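Local coordinates for ESX-5 secretion system protein EccC5 (Mycobacterium tuberculosis, PDB 6J18) that forms part of the ESX-5 type VII secretion system, which exports EsxN and several PE_PGRS and PPE proteins, and here binds ATP in an FtsK/SpoIIIE-type ATPase domain, at residues D209-L214 and V241-G246; Y121-S126 and S155-R160; Q139-D144 and V169-E174; S62-Q67 and P85-F90. One frame throughout, in Å; residues are numbered along the deposited sequence.

Interaction 1: D209-L214 and V241-G246; sequences DDIQQL and VTRTFG
Gln212 lays its side chain across Thr244 at about a right angle. The chain turns about its CB-CG bond (chi2 -84°), which brings the amide to the backbone of Thr244. OE1 then accepts from the backbone N of Thr244 at 3.1 Å, with the donor above the carbonyl plane. The other end of the amide is also held: NE2 donates to Asp210 OD1 at 3.2 Å, so the rotation of the amide is fixed. CB of Gln212 lies over one face of the Arg243 guanidinium.

Residues 209-214 leave the end of strand 203-208, and 241-244 belong to its parallel neighbour, strand 237-244. Asp209 lies near the magnesium ion, its OD2 hydrogen-bonded to OG1 of Thr107, and Asp210 touches the bound ATP. A hydrophobic strand ending in this Asp-Asp pair is consistent with a Walker B motif.

Thr242 OG1 donates to Asp209 OD1 in a very short bond of 2.5 Å. A water links the same OG1 to Asp210 OD1, donating to both. Ile211 N donates to Thr242 O at 3.1 Å in a nearly straight bond. The Ile211 side chain packs on the strand: CD1 touches Val241 CG1 at 3.6 Å, the two side chains meeting at about a right angle, and CG2 rests against CB of Arg243.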
loop_
_atom_site.group_PDB
_atom_site.type_symbol
_atom_site.label_atom_id
_atom_site.label_comp_id
_atom_site.label_asym_id
_atom_site.label_seq_id
_atom_site.Cartn_x
_atom_site.Cartn_y
_atom_site.Cartn_z
ATOM N N ASP A 209 1.052 0.442 8.863
ATOM C CA ASP A 209 2.384 0.931 9.198
ATOM C C ASP A 209 2.929 0.124 10.372
ATOM O O ASP A 209 2.188 -0.198 11.301
ATOM C CB ASP A 209 2.348 2.425 9.536
ATOM C CG ASP A 209 3.707 3.093 9.403
ATOM O OD1 ASP A 209 4.657 2.435 8.932
ATOM O OD2 ASP A 209 3.823 4.287 9.755
ATOM N N ASP A 210 4.216 -0.216 10.309
ATOM C CA ASP A 210 4.897 -0.946 11.380
ATOM C C ASP A 210 4.238 -2.287 11.694
ATOM O O ASP A 210 3.781 -2.515 12.814
ATOM C CB ASP A 210 4.960 -0.091 12.649
ATOM C CG ASP A 210 5.719 1.202 12.442
ATOM O OD1 ASP A 210 6.814 1.161 11.842
ATOM O OD2 ASP A 210 5.215 2.260 12.872
ATOM N N ILE A 211 4.206 -3.177 10.707
ATOM C CA ILE A 211 3.569 -4.479 10.873
ATOM C C ILE A 211 4.350 -5.373 11.838
ATOM O O ILE A 211 3.825 -6.369 12.334
ATOM C CB ILE A 211 3.409 -5.208 9.517
ATOM C CG1 ILE A 211 2.354 -6.313 9.612
ATOM C CG2 ILE A 211 4.740 -5.763 9.040
ATOM C CD1 ILE A 211 2.067 -7.000 8.296
ATOM N N GLN A 212 5.598 -5.006 12.119
ATOM C CA GLN A 212 6.441 -5.805 13.006
ATOM C C GLN A 212 5.911 -5.808 14.439
ATOM O O GLN A 212 6.266 -6.674 15.238
ATOM C CB GLN A 212 7.886 -5.298 12.989
ATOM C CG GLN A 212 8.092 -3.932 13.633
ATOM C CD GLN A 212 7.792 -2.781 12.691
ATOM O OE1 GLN A 212 7.495 -2.987 11.514
ATOM N NE2 GLN A 212 7.871 -1.559 13.206
ATOM N N GLN A 213 5.063 -4.836 14.759
ATOM C CA GLN A 213 4.510 -4.720 16.103
ATOM C C GLN A 213 3.353 -5.686 16.328
ATOM O O GLN A 213 2.950 -5.930 17.464
ATOM C CB GLN A 213 4.049 -3.288 16.364
ATOM C CG GLN A 213 5.182 -2.286 16.465
ATOM C CD GLN A 213 4.735 -0.980 17.079
ATOM O OE1 GLN A 213 3.591 -0.847 17.512
ATOM N NE2 GLN A 213 5.635 -0.005 17.122
ATOM N N LEU A 214 2.820 -6.232 15.240
ATOM C CA LEU A 214 1.726 -7.192 15.327
ATOM C C LEU A 214 2.250 -8.593 15.630
ATOM O O LEU A 214 3.379 -8.925 15.273
ATOM C CB LEU A 214 0.920 -7.203 14.026
ATOM C CG LEU A 214 0.336 -5.868 13.564
ATOM C CD1 LEU A 214 -0.319 -6.017 12.201
ATOM C CD2 LEU A 214 -0.660 -5.342 14.585
ATOM N N VAL A 241 1.779 -2.170 2.984
ATOM C CA VAL A 241 2.343 -2.465 4.301
ATOM C C VAL A 241 3.813 -2.058 4.418
ATOM O O VAL A 241 4.578 -2.184 3.462
ATOM C CB VAL A 241 2.214 -3.979 4.621
ATOM C CG1 VAL A 241 2.799 -4.305 5.983
ATOM C CG2 VAL A 241 0.761 -4.417 4.557
ATOM N N THR A 242 4.201 -1.563 5.592
ATOM C CA THR A 242 5.606 -1.297 5.883
ATOM C C THR A 242 6.100 -2.144 7.053
ATOM O O THR A 242 5.325 -2.528 7.930
ATOM C CB THR A 242 5.858 0.187 6.214
ATOM O OG1 THR A 242 5.309 0.493 7.502
ATOM C CG2 THR A 242 5.236 1.087 5.159
ATOM N N ARG A 243 7.398 -2.431 7.058
ATOM C CA ARG A 243 8.024 -3.150 8.161
ATOM C C ARG A 243 9.476 -2.724 8.320
ATOM O O ARG A 243 10.166 -2.480 7.332
ATOM C CB ARG A 243 7.950 -4.662 7.942
ATOM C CG ARG A 243 8.403 -5.477 9.148
ATOM C CD ARG A 243 8.708 -6.918 8.776
ATOM N NE ARG A 243 8.969 -7.739 9.955
ATOM C CZ ARG A 243 10.121 -7.757 10.620
ATOM N NH1 ARG A 243 11.131 -6.992 10.226
ATOM N NH2 ARG A 243 10.262 -8.538 11.682
ATOM N N THR A 244 9.935 -2.632 9.564
ATOM C CA THR A 244 11.345 -2.376 9.831
ATOM C C THR A 244 12.191 -3.517 9.268
ATOM O O THR A 244 11.751 -4.666 9.231
ATOM C CB THR A 244 11.621 -2.211 11.335
ATOM O OG1 THR A 244 10.993 -3.276 12.058
ATOM C CG2 THR A 244 11.068 -0.883 11.830
ATOM N N PHE A 245 13.400 -3.193 8.826
ATOM C CA PHE A 245 14.226 -4.152 8.101
ATOM C C PHE A 245 14.863 -5.197 9.012
ATOM O O PHE A 245 15.185 -6.299 8.568
ATOM C CB PHE A 245 15.310 -3.415 7.314
ATOM C CG PHE A 245 16.079 -4.291 6.373
ATOM C CD1 PHE A 245 15.484 -4.787 5.226
ATOM C CD2 PHE A 245 17.402 -4.602 6.624
ATOM C CE1 PHE A 245 16.191 -5.590 4.353
ATOM C CE2 PHE A 245 18.114 -5.395 5.753
ATOM C CZ PHE A 245 17.508 -5.897 4.619
ATOM N N GLY A 246 15.042 -4.849 10.283
ATOM C CA GLY A 246 15.624 -5.761 11.250
ATOM C C GLY A 246 14.845 -7.056 11.384
ATOM O O GLY A 246 13.680 -7.053 11.782
HETATM O O HOH W 1 7.454 -0.048 9.451
#

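Interaction 2: Y121-S126 and S155-R160; sequences YAPGAS and SDYVER
Tyr157 and Pro123 meet in a CH-pi contact. Pro123 CA sits over one face of the phenol ring, 3.7 Å from its centroid and 18° off the ring normal. Pro123 CB also touches CE2 of the ring, and it meets CB of Asp156 at 3.6 Å. Tyr157 CG lies beside its own backbone N (chi1 -77°), and the ring reaches back along residues 121-123.

The hydrogen bonds fall into two kinds. One uses backbone carbonyls as acceptors. Tyr157 OH donates to Tyr121 O at 2.5 Å, and that oxygen lies at the ring edge, in the ring plane. Ala125 N donates to Asp156 O at 3.0 Å, coming from above the carbonyl plane. The methyl group of Ala125 points toward residues 155-156 and packs on their carbonyl oxygens.

The second kind uses the carboxylate of Glu159. Its chain bends at chi2 (72°) and brings both oxygens to Ser126. OE1 takes the backbone N-H at 2.7 Å and OE2 takes the hydroxyl OG at 2.8 Å. Both donors arrive on the syn sides.

Strands 122-123 and 158-162 both pair in parallel with strand 137-143 of the ATPase sheet. This contact joins the segments that hold those two strands. Gly124 O is bonded to the side chain of Gln139 on that strand.

The two donors on Glu159 hold its carboxylate in a fixed rotation. They would probably favour its charged form, although Ser126 is exposed to solvent.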
loop_
_atom_site.group_PDB
_atom_site.type_symbol
_atom_site.label_atom_id
_atom_site.label_comp_id
_atom_site.label_asym_id
_atom_site.label_seq_id
_atom_site.Cartn_x
_atom_site.Cartn_y
_atom_site.Cartn_z
ATOM N N TYR A 121 -9.017 9.906 -6.021
ATOM C CA TYR A 121 -10.280 9.234 -5.739
ATOM C C TYR A 121 -11.279 10.129 -5.020
ATOM O O TYR A 121 -10.900 10.994 -4.232
ATOM C CB TYR A 121 -10.049 7.989 -4.885
ATOM C CG TYR A 121 -9.254 6.883 -5.539
ATOM C CD1 TYR A 121 -7.866 6.890 -5.514
ATOM C CD2 TYR A 121 -9.894 5.814 -6.157
ATOM C CE1 TYR A 121 -7.136 5.874 -6.098
ATOM C CE2 TYR A 121 -9.172 4.793 -6.745
ATOM C CZ TYR A 121 -7.793 4.829 -6.712
ATOM O OH TYR A 121 -7.066 3.816 -7.293
ATOM N N ALA A 122 -12.560 9.900 -5.289
ATOM C CA ALA A 122 -13.624 10.495 -4.497
ATOM C C ALA A 122 -13.647 9.820 -3.127
ATOM O O ALA A 122 -13.312 8.641 -3.017
ATOM C CB ALA A 122 -14.966 10.350 -5.200
ATOM N N PRO A 123 -14.029 10.566 -2.079
ATOM C CA PRO A 123 -14.100 9.993 -0.728
ATOM C C PRO A 123 -15.088 8.829 -0.640
ATOM O O PRO A 123 -16.239 8.968 -1.056
ATOM C CB PRO A 123 -14.557 11.177 0.131
ATOM C CG PRO A 123 -15.220 12.113 -0.826
ATOM C CD PRO A 123 -14.439 11.980 -2.096
ATOM N N GLY A 124 -14.640 7.700 -0.099
ATOM C CA GLY A 124 -15.429 6.481 -0.129
ATOM C C GLY A 124 -15.812 5.877 1.210
ATOM O O GLY A 124 -16.293 4.744 1.260
ATOM N N ALA A 125 -15.605 6.615 2.298
ATOM C CA ALA A 125 -16.076 6.168 3.606
ATOM C C ALA A 125 -17.602 6.169 3.617
ATOM O O ALA A 125 -18.223 6.880 2.833
ATOM C CB ALA A 125 -15.526 7.049 4.713
ATOM N N SER A 126 -18.197 5.381 4.509
ATOM C CA SER A 126 -19.647 5.166 4.514
ATOM C C SER A 126 -20.471 6.452 4.594
ATOM O O SER A 126 -21.538 6.549 3.988
ATOM C CB SER A 126 -20.034 4.245 5.672
ATOM O OG SER A 126 -19.563 2.927 5.448
ATOM N N SER A 155 -11.978 11.933 7.545
ATOM C CA SER A 155 -12.866 10.826 7.879
ATOM C C SER A 155 -13.817 10.498 6.731
ATOM O O SER A 155 -14.625 9.574 6.831
ATOM C CB SER A 155 -13.661 11.140 9.150
ATOM O OG SER A 155 -14.344 12.377 9.034
ATOM N N ASP A 156 -13.723 11.252 5.640
ATOM C CA ASP A 156 -14.506 10.947 4.450
ATOM C C ASP A 156 -13.812 9.875 3.614
ATOM O O ASP A 156 -14.407 9.311 2.696
ATOM C CB ASP A 156 -14.751 12.206 3.615
ATOM C CG ASP A 156 -13.483 12.996 3.354
ATOM O OD1 ASP A 156 -12.461 12.733 4.022
ATOM O OD2 ASP A 156 -13.515 13.892 2.483
ATOM N N TYR A 157 -12.554 9.595 3.946
ATOM C CA TYR A 157 -11.796 8.528 3.296
ATOM C C TYR A 157 -11.564 7.363 4.247
ATOM O O TYR A 157 -11.685 6.198 3.863
ATOM C CB TYR A 157 -10.447 9.046 2.790
ATOM C CG TYR A 157 -10.529 9.855 1.519
ATOM C CD1 TYR A 157 -10.497 9.237 0.276
ATOM C CD2 TYR A 157 -10.638 11.237 1.561
ATOM C CE1 TYR A 157 -10.569 9.975 -0.890
ATOM C CE2 TYR A 157 -10.713 11.984 0.404
ATOM C CZ TYR A 157 -10.680 11.349 -0.819
ATOM O OH TYR A 157 -10.755 12.093 -1.973
ATOM N N VAL A 158 -11.222 7.686 5.490
ATOM C CA VAL A 158 -10.889 6.671 6.481
ATOM C C VAL A 158 -12.141 6.069 7.102
ATOM O O VAL A 158 -12.779 6.680 7.959
ATOM C CB VAL A 158 -9.997 7.244 7.596
ATOM C CG1 VAL A 158 -9.632 6.154 8.594
ATOM C CG2 VAL A 158 -8.744 7.863 7.000
ATOM N N GLU A 159 -12.486 4.867 6.657
ATOM C CA GLU A 159 -13.633 4.146 7.189
ATOM C C GLU A 159 -13.368 3.698 8.620
ATOM O O GLU A 159 -14.163 3.957 9.523
ATOM C CB GLU A 159 -13.957 2.936 6.311
ATOM C CG GLU A 159 -15.110 2.071 6.803
ATOM C CD GLU A 159 -16.465 2.731 6.629
ATOM O OE1 GLU A 159 -16.531 3.823 6.024
ATOM O OE2 GLU A 159 -17.469 2.151 7.090
ATOM N N ARG A 160 -12.245 3.014 8.812
ATOM C CA ARG A 160 -11.853 2.530 10.129
ATOM C C ARG A 160 -10.350 2.669 10.334
ATOM O O ARG A 160 -9.566 2.494 9.402
ATOM C CB ARG A 160 -12.271 1.068 10.316
ATOM C CG ARG A 160 -13.773 0.843 10.413
ATOM C CD ARG A 160 -14.308 1.209 11.790
ATOM N NE ARG A 160 -14.430 0.040 12.657
ATOM C CZ ARG A 160 -13.561 -0.284 13.607
ATOM N NH1 ARG A 160 -12.494 0.476 13.821
ATOM N NH2 ARG A 160 -13.756 -1.367 14.346
#

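Interaction 3: Q139-D144 and V169-E174; sequences QVWLVD and VAMMGE
Trp141 NE1 donates to Gln139 OE1 at 2.8 Å, two residues back on the same strand. The oxygen lies in the indole plane, so the bond helps to set the rotation of the ring. The opposite, six-membered end of the indole then points to helix 165-180. Its edge meets Met171: CE3 is 3.6 Å from CG, which lies in the ring plane. The two side chains lie alongside each other and point opposite ways. The Met171 side chain leaves the helix with CG anti to the backbone N (chi1 -175°). It stays extended as far as SD and bends only at chi3 (75°). That bend carries CE to Val143 CG2, at 3.6 Å.

CB of Glu174 touches the same indole edge at CZ3, 4.0 Å away. The carboxylate of Glu174 is engaged elsewhere, in a salt bridge with Arg160 on strand 158-162.

The contact itself is apolar and largely buried. The axes of residues 139-143 and 169-174 come within 10.0 Å, with 154° between their directions. Strand 137-143 lies between its parallel neighbours 158-162 and 203-208, and helix 165-180 falls between those two in the chain. A helix packed against the parallel part of a mixed sheet is typical of the alpha/beta core of P-loop ATPases of the FtsK/SpoIIIE family.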
loop_
_atom_site.group_PDB
_atom_site.type_symbol
_atom_site.label_atom_id
_atom_site.label_comp_id
_atom_site.label_asym_id
_atom_site.label_seq_id
_atom_site.Cartn_x
_atom_site.Cartn_y
_atom_site.Cartn_z
ATOM N N GLN A 139 -11.704 3.919 -0.113
ATOM C CA GLN A 139 -12.010 3.773 1.296
ATOM C C GLN A 139 -10.787 3.204 2.006
ATOM O O GLN A 139 -10.229 2.195 1.575
ATOM C CB GLN A 139 -13.235 2.874 1.466
ATOM C CG GLN A 139 -13.524 2.430 2.874
ATOM C CD GLN A 139 -14.762 1.559 2.948
ATOM O OE1 GLN A 139 -14.670 0.340 3.089
ATOM N NE2 GLN A 139 -15.930 2.181 2.846
ATOM N N VAL A 140 -10.354 3.859 3.079
ATOM C CA VAL A 140 -9.112 3.475 3.743
ATOM C C VAL A 140 -9.349 2.785 5.085
ATOM O O VAL A 140 -10.109 3.270 5.922
ATOM C CB VAL A 140 -8.197 4.699 3.964
ATOM C CG1 VAL A 140 -7.005 4.333 4.843
ATOM C CG2 VAL A 140 -7.730 5.260 2.629
ATOM N N TRP A 141 -8.695 1.642 5.268
ATOM C CA TRP A 141 -8.698 0.929 6.538
ATOM C C TRP A 141 -7.280 0.951 7.102
ATOM O O TRP A 141 -6.389 0.268 6.594
ATOM C CB TRP A 141 -9.203 -0.504 6.358
ATOM C CG TRP A 141 -10.607 -0.580 5.822
ATOM C CD1 TRP A 141 -11.042 -0.148 4.601
ATOM C CD2 TRP A 141 -11.753 -1.128 6.483
ATOM N NE1 TRP A 141 -12.388 -0.385 4.465
ATOM C CE2 TRP A 141 -12.851 -0.988 5.608
ATOM C CE3 TRP A 141 -11.963 -1.723 7.731
ATOM C CZ2 TRP A 141 -14.132 -1.419 5.937
ATOM C CZ3 TRP A 141 -13.238 -2.151 8.059
ATOM C CH2 TRP A 141 -14.306 -1.996 7.166
ATOM N N LEU A 142 -7.076 1.745 8.148
ATOM C CA LEU A 142 -5.728 2.098 8.581
ATOM C C LEU A 142 -5.293 1.425 9.883
ATOM O O LEU A 142 -5.928 1.590 10.922
ATOM C CB LEU A 142 -5.629 3.620 8.733
ATOM C CG LEU A 142 -4.293 4.236 9.154
ATOM C CD1 LEU A 142 -3.238 4.026 8.080
ATOM C CD2 LEU A 142 -4.468 5.718 9.460
ATOM N N VAL A 143 -4.204 0.665 9.818
ATOM C CA VAL A 143 -3.549 0.170 11.024
ATOM C C VAL A 143 -2.356 1.068 11.328
ATOM O O VAL A 143 -1.358 1.050 10.609
ATOM C CB VAL A 143 -3.075 -1.288 10.881
ATOM C CG1 VAL A 143 -2.463 -1.772 12.187
ATOM C CG2 VAL A 143 -4.228 -2.184 10.474
ATOM N N ASP A 144 -2.464 1.857 12.393
ATOM C CA ASP A 144 -1.455 2.866 12.698
ATOM C C ASP A 144 -1.198 2.992 14.201
ATOM O O ASP A 144 -1.673 3.932 14.837
ATOM C CB ASP A 144 -1.889 4.215 12.120
ATOM C CG ASP A 144 -0.819 5.278 12.243
ATOM O OD1 ASP A 144 0.364 4.923 12.434
ATOM O OD2 ASP A 144 -1.163 6.474 12.143
ATOM N N VAL A 169 -7.932 -6.394 15.560
ATOM C CA VAL A 169 -8.673 -7.647 15.446
ATOM C C VAL A 169 -10.123 -7.397 15.030
ATOM O O VAL A 169 -10.642 -8.047 14.122
ATOM C CB VAL A 169 -8.651 -8.437 16.774
ATOM C CG1 VAL A 169 -9.693 -9.546 16.761
ATOM C CG2 VAL A 169 -7.261 -8.997 17.039
ATOM N N ALA A 170 -10.762 -6.437 15.693
ATOM C CA ALA A 170 -12.149 -6.091 15.403
ATOM C C ALA A 170 -12.308 -5.510 14.002
ATOM O O ALA A 170 -13.241 -5.863 13.277
ATOM C CB ALA A 170 -12.672 -5.112 16.442
ATOM N N MET A 171 -11.395 -4.619 13.624
ATOM C CA MET A 171 -11.455 -3.966 12.321
ATOM C C MET A 171 -11.267 -4.965 11.183
ATOM O O MET A 171 -11.943 -4.883 10.157
ATOM C CB MET A 171 -10.398 -2.864 12.223
ATOM C CG MET A 171 -10.478 -2.051 10.942
ATOM S SD MET A 171 -9.161 -0.828 10.786
ATOM C CE MET A 171 -7.784 -1.887 10.365
ATOM N N MET A 172 -10.349 -5.906 11.370
ATOM C CA MET A 172 -10.058 -6.897 10.342
ATOM C C MET A 172 -11.235 -7.850 10.150
ATOM O O MET A 172 -11.431 -8.394 9.063
ATOM C CB MET A 172 -8.791 -7.680 10.689
ATOM C CG MET A 172 -7.517 -6.848 10.639
ATOM S SD MET A 172 -7.329 -5.943 9.091
ATOM C CE MET A 172 -7.288 -7.298 7.932
ATOM N N GLY A 173 -12.017 -8.046 11.206
ATOM C CA GLY A 173 -13.214 -8.860 11.122
ATOM C C GLY A 173 -14.273 -8.188 10.271
ATOM O O GLY A 173 -14.955 -8.837 9.477
ATOM N N GLU A 174 -14.406 -6.875 10.437
ATOM C CA GLU A 174 -15.355 -6.092 9.657
ATOM C C GLU A 174 -14.932 -6.031 8.195
ATOM O O GLU A 174 -15.765 -6.124 7.294
ATOM C CB GLU A 174 -15.482 -4.678 10.225
ATOM C CG GLU A 174 -16.007 -4.625 11.650
ATOM C CD GLU A 174 -15.843 -3.255 12.278
ATOM O OE1 GLU A 174 -15.313 -2.349 11.600
ATOM O OE2 GLU A 174 -16.245 -3.082 13.448
#

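Interaction 4: S62-Q67 and P85-F90; sequences SRDTRQ and PVYLNF
Asp64 OD2 lies at the edge of the Tyr87 ring, near the ring plane. Ring and carboxylate planes are 34° apart. The Arg66 guanidinium is likewise used at its edge: the Asp64 carboxylate, the Pro85 carbonyl and a water all lie in its plane.

Asp64 and Arg66 form an Asx turn, in which Asp64 OD1 accepts from the backbone N of Arg66 at 3.1 Å. The turn lies in the loop between helix 54-61 and strand 75-79. It packs on strand 85-87, which pairs antiparallel with strand 75-79. Leu60 and Ala61 of the helix touch Pro85 and Tyr87.

Arg66 folds back, bent at chi3 (-56°), and grips Asp64 side-on. NE reaches OD1 at 2.9 Å and NH2 reaches OD2 at 2.8 Å, both on the syn sides. Each carboxylate oxygen thus has two donors. On OD1 the backbone N and NE of Arg66 come from opposite faces. On OD2 the hydroxyl of Tyr87 donates from the anti side at 2.7 Å, across the plane from NH2. Four donors hold the carboxylate in place and would probably stabilise its negative charge.

NH2 has a second task. It donates to Pro85 O at 2.8 Å, which ties the salt bridge to the strand. Beside it, NH1 of Arg66 donates to a water 2.8 Å away.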
loop_
_atom_site.group_PDB
_atom_site.type_symbol
_atom_site.label_atom_id
_atom_site.label_comp_id
_atom_site.label_asym_id
_atom_site.label_seq_id
_atom_site.Cartn_x
_atom_site.Cartn_y
_atom_site.Cartn_z
ATOM N N SER A 62 1.082 15.057 -14.264
ATOM C CA SER A 62 0.091 15.707 -15.116
ATOM C C SER A 62 0.577 15.842 -16.558
ATOM O O SER A 62 -0.177 16.256 -17.437
ATOM C CB SER A 62 -0.267 17.086 -14.555
ATOM O OG SER A 62 0.801 18.000 -14.735
ATOM N N ARG A 63 1.838 15.491 -16.795
ATOM C CA ARG A 63 2.430 15.609 -18.122
ATOM C C ARG A 63 3.006 14.276 -18.591
ATOM O O ARG A 63 3.820 14.224 -19.514
ATOM C CB ARG A 63 3.511 16.692 -18.121
ATOM C CG ARG A 63 3.046 18.001 -17.493
ATOM C CD ARG A 63 4.146 19.047 -17.438
ATOM N NE ARG A 63 3.730 20.212 -16.659
ATOM C CZ ARG A 63 3.000 21.211 -17.145
ATOM N NH1 ARG A 63 2.665 22.230 -16.366
ATOM N NH2 ARG A 63 2.599 21.188 -18.408
ATOM N N ASP A 64 2.562 13.201 -17.950
ATOM C CA ASP A 64 3.072 11.862 -18.222
ATOM C C ASP A 64 2.005 10.990 -18.881
ATOM O O ASP A 64 0.979 10.680 -18.273
ATOM C CB ASP A 64 3.560 11.220 -16.921
ATOM C CG ASP A 64 4.239 9.881 -17.140
ATOM O OD1 ASP A 64 4.500 9.514 -18.304
ATOM O OD2 ASP A 64 4.514 9.193 -16.134
ATOM N N THR A 65 2.251 10.595 -20.127
ATOM C CA THR A 65 1.320 9.734 -20.850
ATOM C C THR A 65 1.976 8.424 -21.271
ATOM O O THR A 65 1.474 7.734 -22.159
ATOM C CB THR A 65 0.756 10.432 -22.104
ATOM O OG1 THR A 65 1.828 11.008 -22.859
ATOM C CG2 THR A 65 -0.224 11.528 -21.709
ATOM N N ARG A 66 3.094 8.087 -20.633
ATOM C CA ARG A 66 3.786 6.829 -20.906
ATOM C C ARG A 66 2.868 5.632 -20.705
ATOM O O ARG A 66 1.938 5.679 -19.897
ATOM C CB ARG A 66 5.014 6.678 -20.008
ATOM C CG ARG A 66 6.192 7.560 -20.370
ATOM C CD ARG A 66 7.279 7.415 -19.320
ATOM N NE ARG A 66 6.765 7.716 -17.987
ATOM C CZ ARG A 66 7.331 7.312 -16.855
ATOM N NH1 ARG A 66 8.435 6.578 -16.886
ATOM N NH2 ARG A 66 6.788 7.638 -15.689
ATOM N N GLN A 67 3.142 4.558 -21.437
ATOM C CA GLN A 67 2.347 3.344 -21.328
ATOM C C GLN A 67 2.993 2.338 -20.380
ATOM O O GLN A 67 4.210 2.331 -20.200
ATOM C CB GLN A 67 2.144 2.710 -22.706
ATOM C CG GLN A 67 3.357 1.971 -23.270
ATOM C CD GLN A 67 4.365 2.890 -23.938
ATOM O OE1 GLN A 67 4.364 4.102 -23.720
ATOM N NE2 GLN A 67 5.234 2.312 -24.761
ATOM N N PRO A 85 8.178 9.930 -13.141
ATOM C CA PRO A 85 7.350 9.398 -12.050
ATOM C C PRO A 85 7.300 7.873 -11.969
ATOM O O PRO A 85 7.366 7.180 -12.986
ATOM C CB PRO A 85 5.957 9.949 -12.372
ATOM C CG PRO A 85 6.216 11.193 -13.115
ATOM C CD PRO A 85 7.449 10.939 -13.932
ATOM N N VAL A 86 7.189 7.368 -10.744
ATOM C CA VAL A 86 6.944 5.954 -10.495
ATOM C C VAL A 86 5.565 5.822 -9.858
ATOM O O VAL A 86 5.226 6.578 -8.950
ATOM C CB VAL A 86 8.019 5.336 -9.577
ATOM C CG1 VAL A 86 7.663 3.899 -9.221
ATOM C CG2 VAL A 86 9.388 5.409 -10.241
ATOM N N TYR A 87 4.767 4.875 -10.342
ATOM C CA TYR A 87 3.392 4.751 -9.879
ATOM C C TYR A 87 3.106 3.427 -9.182
ATOM O O TYR A 87 3.888 2.481 -9.261
ATOM C CB TYR A 87 2.417 4.906 -11.051
ATOM C CG TYR A 87 2.565 6.191 -11.831
ATOM C CD1 TYR A 87 1.840 7.323 -11.485
ATOM C CD2 TYR A 87 3.418 6.268 -12.925
ATOM C CE1 TYR A 87 1.967 8.500 -12.198
ATOM C CE2 TYR A 87 3.552 7.441 -13.645
ATOM C CZ TYR A 87 2.825 8.553 -13.276
ATOM O OH TYR A 87 2.953 9.722 -13.989
ATOM N N LEU A 88 1.972 3.375 -8.493
ATOM C CA LEU A 88 1.388 2.105 -8.098
ATOM C C LEU A 88 0.638 1.561 -9.307
ATOM O O LEU A 88 -0.487 1.975 -9.588
ATOM C CB LEU A 88 0.456 2.262 -6.896
ATOM C CG LEU A 88 1.119 2.515 -5.541
ATOM C CD1 LEU A 88 0.077 2.570 -4.434
ATOM C CD2 LEU A 88 2.161 1.446 -5.249
ATOM N N ASN A 89 1.279 0.654 -10.035
ATOM C CA ASN A 89 0.714 0.123 -11.267
ATOM C C ASN A 89 -0.260 -1.014 -10.974
ATOM O O ASN A 89 0.116 -2.186 -10.984
ATOM C CB ASN A 89 1.831 -0.355 -12.199
ATOM C CG ASN A 89 1.340 -0.632 -13.608
ATOM O OD1 ASN A 89 0.137 -0.674 -13.865
ATOM N ND2 ASN A 89 2.275 -0.830 -14.529
ATOM N N PHE A 90 -1.516 -0.658 -10.725
ATOM C CA PHE A 90 -2.525 -1.627 -10.309
ATOM C C PHE A 90 -2.879 -2.621 -11.415
ATOM O O PHE A 90 -3.474 -3.666 -11.149
ATOM C CB PHE A 90 -3.781 -0.899 -9.830
ATOM C CG PHE A 90 -3.598 -0.186 -8.520
ATOM C CD1 PHE A 90 -2.659 -0.630 -7.602
ATOM C CD2 PHE A 90 -4.358 0.929 -8.207
ATOM C CE1 PHE A 90 -2.482 0.021 -6.395
ATOM C CE2 PHE A 90 -4.185 1.586 -6.999
ATOM C CZ PHE A 90 -3.247 1.130 -6.093
HETATM O O HOH W 2 9.837 6.158 -14.534
#

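Overall arrangement
Along the chain interaction 4 closes first. Interactions 2 and 3 follow with alternating segments, and interaction 1 comes last. All four reach the same mixed sheet. Interactions 2 and 3 have centres 13 Å apart: strand 137-143 of interaction 3 lies next to strands 122-123 and 158-162 of interaction 2. They are joined by the Arg160-Glu174 salt bridge. Interaction 3 meets interaction 1 where Asp209 N lies 3.0 Å from Val143 O, a probable hydrogen bond. Interaction 4 is 27 Å from interaction 1 between centres, on the opposite side of the chain's centre. It touches interaction 2 through Phe90 and Tyr121. The sheet thus connects interaction 1, at the nucleotide, through strand 137-143 to interaction 2, away from it.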